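Local coordinates for putative succinylglutamate desuccinylase / aspartoacylase (PDB 3FMC), which probably acts as a zinc-dependent hydrolase of the succinylglutamate desuccinylase / aspartoacylase family, with a catalytic domain related to zinc exopeptidases, at residues Tyr37-Val42 with Arg102-His107; Arg140-Pro145 with Leu154-Gln159. One frame throughout, in Å; residues are numbered along the deposited sequence.

Overall arrangement
Both contacts lie within the catalytic domain, and helix 150-163 borders contact 1 and forms one side of contact 2. Contact 1 is buried, its centre about 8 Å from the centre of the chain, and ties the end of strand 36-40 to the loop before helix 111-118 through a hydrogen bond between side chains. The centre of contact 2 lies about 20 Å from that of the chain; partly buried, it packs helix 123-142 on helix 150-163 mainly through apolar side chains, with no hydrogen bond between the two segments. The contacts meet where Q159 OE1 lies 2.8 Å from L105 N, a probable hydrogen bond, so the loop of contact 1 also rests on the helix of contact 2.

Contact 1 of 2, residues Tyr37-Val42 with Arg102-His107. With SO4 (sulfate ion), chain K.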
loop_
_atom_site.group_PDB
_atom_site.type_symbol
_atom_site.label_atom_id
_atom_site.label_comp_id
_atom_site.label_asym_id
_atom_site.label_seq_id
_atom_site.Cartn_x
_atom_site.Cartn_y
_atom_site.Cartn_z
ATOM N N TYR C 37 27.964 7.858 18.576
ATOM C CA TYR C 37 26.774 8.246 17.822
ATOM C C TYR C 37 25.811 7.051 17.800
ATOM O O TYR C 37 26.205 5.960 17.414
ATOM C CB TYR C 37 27.128 8.668 16.421
ATOM C CG TYR C 37 25.919 8.930 15.545
ATOM C CD1 TYR C 37 25.320 10.189 15.482
ATOM C CD2 TYR C 37 25.373 7.907 14.776
ATOM C CE1 TYR C 37 24.179 10.403 14.643
ATOM C CE2 TYR C 37 24.267 8.122 13.952
ATOM C CZ TYR C 37 23.673 9.391 13.899
ATOM O OH TYR C 37 22.572 9.635 13.104
ATOM N N ILE C 38 24.579 7.277 18.260
ATOM C CA ILE C 38 23.543 6.219 18.372
ATOM C C ILE C 38 22.296 6.709 17.641
ATOM O O ILE C 38 21.872 7.848 17.849
ATOM C CB ILE C 38 23.181 5.921 19.841
ATOM C CG1 ILE C 38 24.468 5.685 20.653
ATOM C CG2 ILE C 38 22.186 4.749 19.947
ATOM C CD1 ILE C 38 24.239 5.341 22.155
ATOM N N GLN C 39 21.736 5.857 16.787
ATOM C CA GLN C 39 20.475 6.178 16.096
ATOM C C GLN C 39 19.510 5.004 16.157
ATOM O O GLN C 39 19.909 3.870 16.348
ATOM C CB GLN C 39 20.687 6.625 14.643
ATOM C CG GLN C 39 21.251 5.562 13.716
ATOM C CD GLN C 39 21.472 6.033 12.327
ATOM O OE1 GLN C 39 21.706 7.209 12.090
ATOM N NE2 GLN C 39 21.373 5.113 11.377
ATOM N N ALA C 40 18.226 5.307 15.965
ATOM C CA ALA C 40 17.164 4.315 16.001
ATOM C C ALA C 40 16.094 4.670 14.980
ATOM O O ALA C 40 15.870 5.863 14.695
ATOM C CB ALA C 40 16.476 4.291 17.385
ATOM N N ASN C 41 15.397 3.631 14.543
ATOM C CA ASN C 41 14.088 3.738 13.819
ATOM C C ASN C 41 14.254 4.287 12.394
ATOM O O ASN C 41 13.383 5.026 11.869
ATOM C CB ASN C 41 13.117 4.592 14.692
ATOM C CG ASN C 41 11.609 4.321 14.477
ATOM O OD1 ASN C 41 10.780 5.060 15.044
ATOM N ND2 ASN C 41 11.243 3.275 13.734
ATOM N N VAL C 42 15.397 3.963 11.780
ATOM C CA VAL C 42 15.609 4.265 10.366
ATOM C C VAL C 42 14.569 3.452 9.579
ATOM O O VAL C 42 13.997 3.934 8.573
ATOM C CB VAL C 42 17.088 4.025 9.919
ATOM C CG1 VAL C 42 17.232 4.020 8.365
ATOM C CG2 VAL C 42 18.019 5.154 10.465
ATOM N N ARG C 102 19.634 0.879 2.552
ATOM C CA ARG C 102 20.482 0.553 1.416
ATOM C C ARG C 102 20.888 1.857 0.715
ATOM O O ARG C 102 21.469 1.821 -0.352
ATOM C CB ARG C 102 19.777 -0.363 0.434
ATOM C CG ARG C 102 19.561 -1.738 0.992
ATOM C CD ARG C 102 20.852 -2.460 1.369
ATOM N NE ARG C 102 20.447 -3.776 1.855
ATOM C CZ ARG C 102 20.071 -4.040 3.112
ATOM N NH1 ARG C 102 20.194 -3.141 4.076
ATOM N NH2 ARG C 102 19.633 -5.259 3.410
ATOM N N GLU C 103 20.590 2.999 1.336
ATOM C CA GLU C 103 20.868 4.316 0.737
ATOM C C GLU C 103 22.128 5.043 1.208
ATOM O O GLU C 103 22.386 6.191 0.839
ATOM C CB GLU C 103 19.645 5.188 0.973
ATOM C CG GLU C 103 18.474 4.858 0.057
ATOM C CD GLU C 103 18.587 5.482 -1.312
ATOM O OE1 GLU C 103 19.729 5.773 -1.791
ATOM O OE2 GLU C 103 17.511 5.706 -1.898
ATOM N N TYR C 104 22.957 4.383 2.004
ATOM C CA TYR C 104 24.168 5.088 2.493
ATOM C C TYR C 104 25.206 5.236 1.383
ATOM O O TYR C 104 25.139 4.571 0.353
ATOM C CB TYR C 104 24.711 4.446 3.793
ATOM C CG TYR C 104 23.768 4.626 4.989
ATOM C CD1 TYR C 104 23.858 5.733 5.817
ATOM C CD2 TYR C 104 22.762 3.716 5.269
ATOM C CE1 TYR C 104 23.030 5.930 6.858
ATOM C CE2 TYR C 104 21.905 3.905 6.322
ATOM C CZ TYR C 104 22.022 5.028 7.125
ATOM O OH TYR C 104 21.174 5.149 8.210
ATOM N N LEU C 105 26.184 6.093 1.624
ATOM C CA LEU C 105 27.169 6.480 0.642
ATOM C C LEU C 105 28.454 5.693 0.763
ATOM O O LEU C 105 29.055 5.689 1.834
ATOM C CB LEU C 105 27.488 7.963 0.859
ATOM C CG LEU C 105 28.527 8.623 -0.063
ATOM C CD1 LEU C 105 28.228 8.355 -1.541
ATOM C CD2 LEU C 105 28.648 10.127 0.271
ATOM N N ASP C 106 28.812 4.971 -0.303
ATOM C CA ASP C 106 30.084 4.235 -0.411
ATOM C C ASP C 106 31.040 5.251 -0.958
ATOM O O ASP C 106 30.851 5.761 -2.069
ATOM C CB ASP C 106 29.955 3.097 -1.401
ATOM C CG ASP C 106 31.135 2.080 -1.371
ATOM O OD1 ASP C 106 31.987 2.086 -0.470
ATOM O OD2 ASP C 106 31.162 1.214 -2.272
ATOM N N HIS C 107 32.066 5.575 -0.188
ATOM C CA HIS C 107 33.042 6.533 -0.666
ATOM C C HIS C 107 33.865 5.917 -1.799
ATOM O O HIS C 107 34.506 4.895 -1.652
ATOM C CB HIS C 107 33.879 7.081 0.473
ATOM C CG HIS C 107 33.062 7.841 1.481
ATOM N ND1 HIS C 107 32.558 9.105 1.237
ATOM C CD2 HIS C 107 32.690 7.527 2.744
ATOM C CE1 HIS C 107 31.911 9.531 2.312
ATOM N NE2 HIS C 107 31.973 8.588 3.237
HETATM S S SO4 K . 18.334 -4.702 6.820
HETATM O O1 SO4 K . 18.291 -3.417 6.088
HETATM O O2 SO4 K . 18.312 -5.798 5.853
HETATM O O3 SO4 K . 17.224 -4.912 7.800
HETATM O O4 SO4 K . 19.581 -4.710 7.605
#
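Strand 36-40 belongs to the central sheet of the catalytic domain, and Q39 near its C-terminal end and V42 just beyond it meet Y104 from the long loop before helix 111-118. Q39 and Y104 extend toward each other. The amide NE2 of Q39 donates to the phenol oxygen OH of Y104 at 3.2 Å, a moderately straight bond with an N-H...O angle of 154°, and the acceptor lies almost in the amide plane. The amide and ring planes are 41° apart. Beyond CG the Q39 chain runs extended (chi2 -179°), carrying the amide out to the phenol. The amide oxygen is held too: Y37 OH donates to Q39 OE1 at 2.8 Å, in the carbonyl plane. With D170 as a second acceptor for NE2, these bonds fix the amide rotation. A V42 methyl, CG2, packs against the same phenol oxygen, Y104 OH, at 3.9 Å. In the same loop R102 grips a sulfate, probably from the crystallisation liquor, with NH1 2.8 Å from O1 and NH2 2.8 Å from O2; R91, N99 and N101 also bind that anion. The V42 side chain is close to but not in contact with H43, E46 and H172, a possible vacant metal site consistent with the zinc dependence of the family. M210 and A213 of helix 210-227 and Q159 of helix 150-163 touch the Y104 side chain.

Contact 2 of 2, residues Arg140-Pro145 with Leu154-Gln159; sequences RRLNNP and LAVTLQ
With CG anti to its carbonyl carbon (chi1 -63°) and an extended chi2 of -174°, L142 reaches from near the C-terminal end of helix 123-142 toward helix 150-163. There V156 holds CG1 anti to its backbone N (chi1 174°), and the two side chains lie alongside with their tips pointing opposite ways. L142 CG lies 3.9 Å from V156 CG1, and L142 CD2 lies 4.0 Å from V156 CB, so the leucine fork rests alongside one branch of the valine. The second methyl of the fork, L142 CD1, reaches T157 OG1 at 3.9 Å, the two side chains roughly perpendicular. Beside this pair the R141 methylene CG lies 4.5 Å from V156 CG2, the outer limit of the contact. The nearest CA atoms, those of L142 and V156, are 7.6 Å apart, a close approach of the two backbones. Farther along the first segment, P145 packs on P338 of a second subunit. The polar groups at the contact have partners outside the two segments: T157 OG1 bonds to R153 O within its own helix, whereas R141 NE bonds to H152 NE2 across the helices. The segments themselves therefore meet by van der Waals packing without a hydrogen bond, and the R141-H152 bond adds a polar tie between the same consecutive helices just outside them.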
loop_
_atom_site.group_PDB
_atom_site.type_symbol
_atom_site.label_atom_id
_atom_site.label_comp_id
_atom_site.label_asym_id
_atom_site.label_seq_id
_atom_site.Cartn_x
_atom_site.Cartn_y
_atom_site.Cartn_z
ATOM N N ARG C 140 29.610 17.039 -0.448
ATOM C CA ARG C 140 29.725 17.117 -1.883
ATOM C C ARG C 140 28.586 16.339 -2.559
ATOM O O ARG C 140 28.019 16.770 -3.566
ATOM C CB ARG C 140 31.101 16.570 -2.306
ATOM C CG ARG C 140 31.313 16.521 -3.819
ATOM C CD ARG C 140 32.763 16.203 -4.220
ATOM N NE ARG C 140 33.089 14.777 -4.154
ATOM C CZ ARG C 140 32.717 13.879 -5.060
ATOM N NH1 ARG C 140 31.968 14.226 -6.108
ATOM N NH2 ARG C 140 33.080 12.612 -4.911
ATOM N N ARG C 141 28.260 15.185 -2.000
ATOM C CA ARG C 141 27.195 14.348 -2.532
ATOM C C ARG C 141 25.828 15.045 -2.551
ATOM O O ARG C 141 25.059 14.903 -3.498
ATOM C CB ARG C 141 27.065 13.087 -1.661
ATOM C CG ARG C 141 26.209 12.036 -2.276
ATOM C CD ARG C 141 26.920 11.400 -3.451
ATOM N NE ARG C 141 26.168 10.250 -3.855
ATOM C CZ ARG C 141 26.541 9.347 -4.732
ATOM N NH1 ARG C 141 27.689 9.459 -5.392
ATOM N NH2 ARG C 141 25.719 8.352 -4.985
ATOM N N LEU C 142 25.503 15.741 -1.467
ATOM C CA LEU C 142 24.246 16.455 -1.353
ATOM C C LEU C 142 24.188 17.737 -2.169
ATOM O O LEU C 142 23.099 18.288 -2.356
ATOM C CB LEU C 142 23.933 16.790 0.101
ATOM C CG LEU C 142 23.731 15.578 1.025
ATOM C CD1 LEU C 142 23.286 16.009 2.407
ATOM C CD2 LEU C 142 22.700 14.604 0.436
ATOM N N ASN C 143 25.340 18.215 -2.634
ATOM C CA ASN C 143 25.421 19.452 -3.398
ATOM C C ASN C 143 25.558 19.015 -4.851
ATOM O O ASN C 143 26.647 18.821 -5.361
ATOM C CB ASN C 143 26.620 20.280 -2.929
ATOM C CG ASN C 143 26.717 21.624 -3.665
ATOM O OD1 ASN C 143 25.704 22.188 -4.034
ATOM N ND2 ASN C 143 27.925 22.114 -3.886
ATOM N N ASN C 144 24.434 18.780 -5.487
ATOM C CA ASN C 144 24.387 18.237 -6.849
ATOM C C ASN C 144 23.185 18.863 -7.488
ATOM O O ASN C 144 22.091 18.743 -6.954
ATOM C CB ASN C 144 24.269 16.709 -6.790
ATOM C CG ASN C 144 24.118 16.054 -8.152
ATOM O OD1 ASN C 144 23.897 16.715 -9.163
ATOM N ND2 ASN C 144 24.183 14.728 -8.168
ATOM N N PRO C 145 23.373 19.555 -8.628
ATOM C CA PRO C 145 22.215 20.183 -9.257
ATOM C C PRO C 145 21.134 19.219 -9.755
ATOM O O PRO C 145 20.009 19.645 -10.004
ATOM C CB PRO C 145 22.819 20.922 -10.462
ATOM C CG PRO C 145 24.140 20.277 -10.690
ATOM C CD PRO C 145 24.616 19.793 -9.392
ATOM N N LEU C 154 18.405 11.441 3.294
ATOM C CA LEU C 154 18.334 11.067 4.701
ATOM C C LEU C 154 19.579 10.345 5.155
ATOM O O LEU C 154 20.193 10.724 6.162
ATOM C CB LEU C 154 17.121 10.172 4.959
ATOM C CG LEU C 154 16.977 9.495 6.326
ATOM C CD1 LEU C 154 16.745 10.490 7.459
ATOM C CD2 LEU C 154 15.889 8.372 6.319
ATOM N N ALA C 155 19.941 9.299 4.429
ATOM C CA ALA C 155 21.061 8.458 4.802
ATOM C C ALA C 155 22.370 9.216 4.881
ATOM O O ALA C 155 23.147 9.021 5.830
ATOM C CB ALA C 155 21.185 7.287 3.862
ATOM N N VAL C 156 22.611 10.080 3.897
ATOM C CA VAL C 156 23.846 10.848 3.830
ATOM C C VAL C 156 23.901 11.877 4.982
ATOM O O VAL C 156 24.968 12.098 5.550
ATOM C CB VAL C 156 24.097 11.458 2.407
ATOM C CG1 VAL C 156 25.310 12.352 2.426
ATOM C CG2 VAL C 156 24.248 10.356 1.358
ATOM N N THR C 157 22.749 12.425 5.386
ATOM C CA THR C 157 22.682 13.365 6.527
ATOM C C THR C 157 23.027 12.627 7.835
ATOM O O THR C 157 23.852 13.116 8.644
ATOM C CB THR C 157 21.311 14.085 6.604
ATOM O OG1 THR C 157 21.087 14.772 5.349
ATOM C CG2 THR C 157 21.211 15.022 7.807
ATOM N N LEU C 158 22.438 11.436 8.026
ATOM C CA LEU C 158 22.774 10.589 9.189
ATOM C C LEU C 158 24.239 10.199 9.187
ATOM O O LEU C 158 24.912 10.275 10.213
ATOM C CB LEU C 158 21.923 9.313 9.168
ATOM C CG LEU C 158 20.404 9.523 9.352
ATOM C CD1 LEU C 158 19.602 8.249 9.109
ATOM C CD2 LEU C 158 20.125 10.069 10.717
ATOM N N GLN C 159 24.729 9.835 8.007
ATOM C CA GLN C 159 26.089 9.356 7.807
ATOM C C GLN C 159 27.115 10.391 8.160
ATOM O O GLN C 159 28.133 10.084 8.773
ATOM C CB GLN C 159 26.256 8.861 6.381
ATOM C CG GLN C 159 27.584 8.105 6.125
ATOM C CD GLN C 159 27.641 7.497 4.772
ATOM O OE1 GLN C 159 26.599 7.139 4.193
ATOM N NE2 GLN C 159 28.864 7.311 4.243
#